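Local coordinates for protein nitrite oxidoreductase subunit A (Kuenenia stuttgartiensis, PDB 7B04) that is a NarG-like member of the molybdopterin oxidoreductase family, holding a molybdenum atom, two MD1 ligands and an iron/sulfur cluster, at residues Y346-R351 with T501-L507; I362-L366 with L511-A516. All coordinates share one frame. Residue numbers count along the deposited sequence, not the author numbering.

Interaction 1: Y346-R351 with T501-L507; sequences YWIPIR and TNSPKDL
Residues 346-351 run extended, beginning as the weakly bonded strand 346-347, past the turn that joins the end of helix 494-501 to helix 505-517; 473 Å² is buried between them. The CA pairs Arg-351/Thr-501 and Ile-350/Ser-503, each 5.1 Å, set the register. Thr-501 O accepts Arg-351 N at 2.9 Å (148° at the hydrogen) and lies 3.4 Å from Ile-350 CA, a CA-H...O contact; Thr-501 CG2 packs on Ile-350 CD1 at 3.7 Å. Asn-502 ends the helical conformation, with positive phi (41/42); its OD1 stays 4.0 Å from Arg-351 NE, which instead bonds to Met-500 O. Ser-503 is extended (-104/144), and its OG donates to Pro-349 O over a very short 2.4 Å while touching Ile-348 CG2 at 3.4 Å. Pro-504, the N-cap residue, places its CD 3.9 Å from Pro-349 CD. One helical turn on, Leu-507 (m, t) points at the strand and contributes most area: CB meets Ile-348 CG1 at 3.8 Å, CD2 meets Tyr-346 CD2 at 3.5 Å, and CD1 lies 3.3 Å from Trp-347 O. Tyr-346 and Trp-347 also pair antiparallel with a strand of subunit B. Ile-350 lines an MD1 pocket, so the turn backs a ligand-binding loop just beyond a strand's C-terminal end, as is usual in parallel alpha/beta domains.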
loop_
_atom_site.group_PDB
_atom_site.type_symbol
_atom_site.label_atom_id
_atom_site.label_comp_id
_atom_site.label_asym_id
_atom_site.label_seq_id
_atom_site.Cartn_x
_atom_site.Cartn_y
_atom_site.Cartn_z
ATOM N N TYR B 346 -15.900 0.991 19.258
ATOM C CA TYR B 346 -15.217 1.660 20.358
ATOM C C TYR B 346 -13.765 1.204 20.369
ATOM O O TYR B 346 -13.491 0.006 20.253
ATOM C CB TYR B 346 -15.900 1.377 21.705
ATOM C CG TYR B 346 -16.254 -0.070 21.982
ATOM C CD1 TYR B 346 -17.384 -0.653 21.420
ATOM C CD2 TYR B 346 -15.479 -0.843 22.838
ATOM C CE1 TYR B 346 -17.717 -1.968 21.682
ATOM C CE2 TYR B 346 -15.806 -2.160 23.107
ATOM C CZ TYR B 346 -16.926 -2.716 22.530
ATOM O OH TYR B 346 -17.250 -4.026 22.797
ATOM N N TRP B 347 -12.846 2.158 20.495
ATOM C CA TRP B 347 -11.414 1.885 20.463
ATOM C C TRP B 347 -10.858 1.836 21.879
ATOM O O TRP B 347 -11.077 2.760 22.670
ATOM C CB TRP B 347 -10.677 2.952 19.651
ATOM C CG TRP B 347 -9.183 2.896 19.792
ATOM C CD1 TRP B 347 -8.373 1.837 19.504
ATOM C CD2 TRP B 347 -8.322 3.944 20.257
ATOM N NE1 TRP B 347 -7.061 2.159 19.759
ATOM C CE2 TRP B 347 -7.004 3.447 20.223
ATOM C CE3 TRP B 347 -8.538 5.253 20.698
ATOM C CZ2 TRP B 347 -5.908 4.211 20.614
ATOM C CZ3 TRP B 347 -7.447 6.012 21.085
ATOM C CH2 TRP B 347 -6.149 5.489 21.039
ATOM N N ILE B 348 -10.143 0.759 22.192
ATOM C CA ILE B 348 -9.563 0.560 23.519
ATOM C C ILE B 348 -8.067 0.848 23.474
ATOM O O ILE B 348 -7.294 0.012 22.981
ATOM C CB ILE B 348 -9.827 -0.864 24.035
ATOM C CG1 ILE B 348 -11.329 -1.130 24.139
ATOM C CG2 ILE B 348 -9.153 -1.076 25.384
ATOM C CD1 ILE B 348 -11.673 -2.583 24.382
ATOM N N PRO B 349 -7.612 2.006 23.950
ATOM C CA PRO B 349 -6.169 2.225 24.081
ATOM C C PRO B 349 -5.577 1.273 25.108
ATOM O O PRO B 349 -6.235 0.877 26.074
ATOM C CB PRO B 349 -6.066 3.684 24.545
ATOM C CG PRO B 349 -7.377 4.300 24.168
ATOM C CD PRO B 349 -8.386 3.205 24.314
ATOM N N ILE B 350 -4.317 0.902 24.892
ATOM C CA ILE B 350 -3.638 -0.040 25.771
ATOM C C ILE B 350 -2.145 0.244 25.730
ATOM O O ILE B 350 -1.618 0.759 24.738
ATOM C CB ILE B 350 -3.948 -1.505 25.376
ATOM C CG1 ILE B 350 -3.555 -2.466 26.500
ATOM C CG2 ILE B 350 -3.251 -1.875 24.077
ATOM C CD1 ILE B 350 -4.140 -3.849 26.353
ATOM N N ARG B 351 -1.461 -0.087 26.823
ATOM C CA ARG B 351 -0.009 -0.033 26.843
ATOM C C ARG B 351 0.543 -1.245 26.109
ATOM O O ARG B 351 -0.011 -2.345 26.191
ATOM C CB ARG B 351 0.503 0.004 28.288
ATOM C CG ARG B 351 2.011 0.146 28.427
ATOM C CD ARG B 351 2.400 0.483 29.862
ATOM N NE ARG B 351 2.083 -0.593 30.798
ATOM C CZ ARG B 351 2.916 -1.578 31.119
ATOM N NH1 ARG B 351 2.541 -2.512 31.983
ATOM N NH2 ARG B 351 4.123 -1.633 30.573
ATOM N N THR B 501 -2.610 -1.929 32.119
ATOM C CA THR B 501 -2.888 -1.671 30.712
ATOM C C THR B 501 -3.170 -0.217 30.335
ATOM O O THR B 501 -3.172 0.089 29.135
ATOM C CB THR B 501 -4.080 -2.528 30.283
ATOM O OG1 THR B 501 -5.058 -2.538 31.324
ATOM C CG2 THR B 501 -3.634 -3.951 30.023
ATOM N N ASN B 502 -3.293 0.695 31.300
ATOM C CA ASN B 502 -3.816 2.040 31.045
ATOM C C ASN B 502 -5.008 2.019 30.078
ATOM O O ASN B 502 -5.110 2.842 29.170
ATOM C CB ASN B 502 -2.725 2.965 30.519
ATOM C CG ASN B 502 -1.472 2.893 31.343
ATOM O OD1 ASN B 502 -1.011 1.807 31.654
ATOM N ND2 ASN B 502 -0.935 4.046 31.745
ATOM N N SER B 503 -5.910 1.051 30.250
ATOM C CA SER B 503 -7.063 0.955 29.384
ATOM C C SER B 503 -8.301 1.460 30.102
ATOM O O SER B 503 -8.421 1.264 31.325
ATOM C CB SER B 503 -7.300 -0.487 28.943
ATOM O OG SER B 503 -6.662 -0.777 27.715
ATOM N N PRO B 504 -9.228 2.139 29.404
ATOM C CA PRO B 504 -10.424 2.640 30.125
ATOM C C PRO B 504 -11.189 1.498 30.777
ATOM O O PRO B 504 -11.487 0.490 30.134
ATOM C CB PRO B 504 -11.252 3.330 29.026
ATOM C CG PRO B 504 -10.192 3.781 28.051
ATOM C CD PRO B 504 -8.979 2.900 28.140
ATOM N N LYS B 505 -11.490 1.665 32.059
ATOM C CA LYS B 505 -12.177 0.621 32.800
ATOM C C LYS B 505 -13.581 0.385 32.256
ATOM O O LYS B 505 -14.066 -0.755 32.235
ATOM C CB LYS B 505 -12.240 0.986 34.298
ATOM C CG LYS B 505 -13.014 0.029 35.162
ATOM C CD LYS B 505 -12.945 0.470 36.613
ATOM C CE LYS B 505 -13.826 -0.370 37.514
ATOM N NZ LYS B 505 -13.624 0.006 38.940
ATOM N N ASP B 506 -14.233 1.445 31.788
ATOM C CA ASP B 506 -15.559 1.309 31.196
ATOM C C ASP B 506 -15.512 0.452 29.938
ATOM O O ASP B 506 -16.425 -0.342 29.686
ATOM C CB ASP B 506 -16.138 2.692 30.901
ATOM C CG ASP B 506 -15.932 3.657 32.054
ATOM O OD1 ASP B 506 -16.926 4.245 32.530
ATOM O OD2 ASP B 506 -14.773 3.817 32.491
ATOM N N LEU B 507 -14.456 0.600 29.131
ATOM C CA LEU B 507 -14.347 -0.184 27.905
ATOM C C LEU B 507 -14.037 -1.647 28.196
ATOM O O LEU B 507 -14.495 -2.535 27.469
ATOM C CB LEU B 507 -13.274 0.407 26.989
ATOM C CG LEU B 507 -13.596 1.741 26.314
ATOM C CD1 LEU B 507 -12.366 2.297 25.621
ATOM C CD2 LEU B 507 -14.737 1.576 25.328
#

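Interaction 2: I362-L366 with L511-A516; sequences ITKIL and LAKDIA
This is an apolar helix-helix crossing within the alpha/beta part of the molybdopterin oxidoreductase family region, joining helix 355-368 to helix 505-517. Both segments are helical throughout. Their short axes approach to 9.4 Å at a signed angle of -56°, so the helices cross obliquely with their N-to-C directions on the parallel side of perpendicular. No hydrogen bond spans the interface, and 283 Å² is buried, chiefly by aliphatic side chains. The crossing centres on Ala-512, with Ala-512 CA 5.3 Å from Ile-362 CA. Its small CB sits 3.8 Å from Ile-362 CG2 and 3.7 Å from Ile-365 CG2, while Leu-366 CD2 comes within 3.8 Å of Ala-512 O. Ile-362, in the m, t rotamer, spreads over three residues: CG2 also reaches Ile-515 CD1 at 3.9 Å, and CD1 reaches Leu-511 CD2 at 3.9 Å. Leu-366 (m, t) leaves its backbone sideways yet brings CD2 to 3.8 Å from Ala-516 CB, with CD1 at 4.5 Å from Ile-515 CG2. Beyond the pair, Leu-511 and Ile-515 rest on Ile-303 of strand 301-304 in the parallel sheet, whereas Thr-363 and Leu-366 pack against helix 544-548, so the helix pair packs against both the sheet, at its central strand 301-304, and helix 544-548.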
loop_
_atom_site.group_PDB
_atom_site.type_symbol
_atom_site.label_atom_id
_atom_site.label_comp_id
_atom_site.label_asym_id
_atom_site.label_seq_id
_atom_site.Cartn_x
_atom_site.Cartn_y
_atom_site.Cartn_z
ATOM N N ILE B 362 -10.724 -9.693 31.641
ATOM C CA ILE B 362 -12.027 -9.985 31.052
ATOM C C ILE B 362 -12.454 -11.407 31.392
ATOM O O ILE B 362 -13.638 -11.677 31.628
ATOM C CB ILE B 362 -11.991 -9.745 29.531
ATOM C CG1 ILE B 362 -11.708 -8.271 29.234
ATOM C CG2 ILE B 362 -13.299 -10.172 28.884
ATOM C CD1 ILE B 362 -11.428 -7.986 27.776
ATOM N N THR B 363 -11.496 -12.337 31.434
ATOM C CA THR B 363 -11.806 -13.700 31.853
ATOM C C THR B 363 -12.313 -13.724 33.290
ATOM O O THR B 363 -13.234 -14.481 33.619
ATOM C CB THR B 363 -10.571 -14.591 31.704
ATOM O OG1 THR B 363 -10.109 -14.545 30.350
ATOM C CG2 THR B 363 -10.898 -16.030 32.072
ATOM N N LYS B 364 -11.724 -12.897 34.158
ATOM C CA LYS B 364 -12.194 -12.813 35.537
ATOM C C LYS B 364 -13.630 -12.308 35.600
ATOM O O LYS B 364 -14.438 -12.809 36.390
ATOM C CB LYS B 364 -11.271 -11.907 36.352
ATOM C CG LYS B 364 -11.764 -11.642 37.763
ATOM C CD LYS B 364 -10.782 -10.789 38.546
ATOM C CE LYS B 364 -11.406 -10.289 39.837
ATOM N NZ LYS B 364 -11.764 -11.416 40.741
ATOM N N ILE B 365 -13.965 -11.315 34.774
ATOM C CA ILE B 365 -15.330 -10.801 34.748
ATOM C C ILE B 365 -16.294 -11.869 34.242
ATOM O O ILE B 365 -17.437 -11.961 34.701
ATOM C CB ILE B 365 -15.400 -9.517 33.900
ATOM C CG1 ILE B 365 -14.505 -8.430 34.499
ATOM C CG2 ILE B 365 -16.833 -9.013 33.796
ATOM C CD1 ILE B 365 -14.318 -7.226 33.598
ATOM N N LEU B 366 -15.849 -12.697 33.294
ATOM C CA LEU B 366 -16.724 -13.737 32.759
ATOM C C LEU B 366 -16.999 -14.833 33.779
ATOM O O LEU B 366 -18.043 -15.490 33.710
ATOM C CB LEU B 366 -16.115 -14.337 31.492
ATOM C CG LEU B 366 -16.077 -13.410 30.278
ATOM C CD1 LEU B 366 -15.305 -14.065 29.152
ATOM C CD2 LEU B 366 -17.486 -13.046 29.835
ATOM N N LEU B 511 -16.421 -4.414 26.882
ATOM C CA LEU B 511 -16.034 -5.552 26.057
ATOM C C LEU B 511 -16.359 -6.858 26.762
ATOM O O LEU B 511 -16.797 -7.824 26.126
ATOM C CB LEU B 511 -14.548 -5.487 25.715
ATOM C CG LEU B 511 -14.087 -6.563 24.732
ATOM C CD1 LEU B 511 -14.927 -6.508 23.467
ATOM C CD2 LEU B 511 -12.611 -6.408 24.406
ATOM N N ALA B 512 -16.145 -6.903 28.080
ATOM C CA ALA B 512 -16.457 -8.105 28.841
ATOM C C ALA B 512 -17.933 -8.443 28.711
ATOM O O ALA B 512 -18.300 -9.610 28.533
ATOM C CB ALA B 512 -16.070 -7.923 30.309
ATOM N N LYS B 513 -18.799 -7.433 28.786
ATOM C CA LYS B 513 -20.213 -7.718 28.609
ATOM C C LYS B 513 -20.507 -8.133 27.176
ATOM O O LYS B 513 -21.085 -9.201 26.953
ATOM C CB LYS B 513 -21.043 -6.496 29.003
ATOM C CG LYS B 513 -22.535 -6.755 29.086
ATOM C CD LYS B 513 -23.297 -5.595 29.709
ATOM C CE LYS B 513 -24.767 -5.951 29.887
ATOM N NZ LYS B 513 -24.946 -7.081 30.842
ATOM N N ASP B 514 -19.952 -7.408 26.195
ATOM C CA ASP B 514 -20.262 -7.691 24.794
ATOM C C ASP B 514 -19.919 -9.128 24.424
ATOM O O ASP B 514 -20.684 -9.791 23.713
ATOM C CB ASP B 514 -19.535 -6.708 23.874
ATOM C CG ASP B 514 -20.235 -5.362 23.788
ATOM O OD1 ASP B 514 -21.474 -5.323 23.945
ATOM O OD2 ASP B 514 -19.545 -4.344 23.560
ATOM N N ILE B 515 -18.774 -9.627 24.897
ATOM C CA ILE B 515 -18.393 -11.012 24.629
ATOM C C ILE B 515 -19.442 -11.970 25.187
ATOM O O ILE B 515 -19.738 -13.010 24.584
ATOM C CB ILE B 515 -16.992 -11.294 25.207
ATOM C CG1 ILE B 515 -15.941 -10.442 24.495
ATOM C CG2 ILE B 515 -16.647 -12.769 25.093
ATOM C CD1 ILE B 515 -14.598 -10.437 25.191
ATOM N N ALA B 516 -20.030 -11.626 26.335
ATOM C CA ALA B 516 -20.977 -12.508 27.008
ATOM C C ALA B 516 -22.403 -12.418 26.467
ATOM O O ALA B 516 -23.169 -13.371 26.645
ATOM C CB ALA B 516 -20.983 -12.220 28.510
#

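In the fold
Followed from the N terminus, the chain passes through strand 346-347, outermost of its sheet within this chain, then helix 355-368, and returns some 150 residues later through 501-507 into helix 505-517. Interaction 1 closes a loop with 149 residues between its segments, and interaction 2 one with 144; because the segments alternate, the closures cross rather than nest. Helix 505-517 serves both. Their centres are about 14 Å apart, and they touch at Tyr-346 OH and Asp-514 OD2, 2.4 Å apart in a probable hydrogen bond, and where Ile-348 CD1 packs on Leu-511 CD2 at 3.9 Å. Thus 346-347 and 355-368 are tied to the helix leading into strand 521-525 of the same sheet.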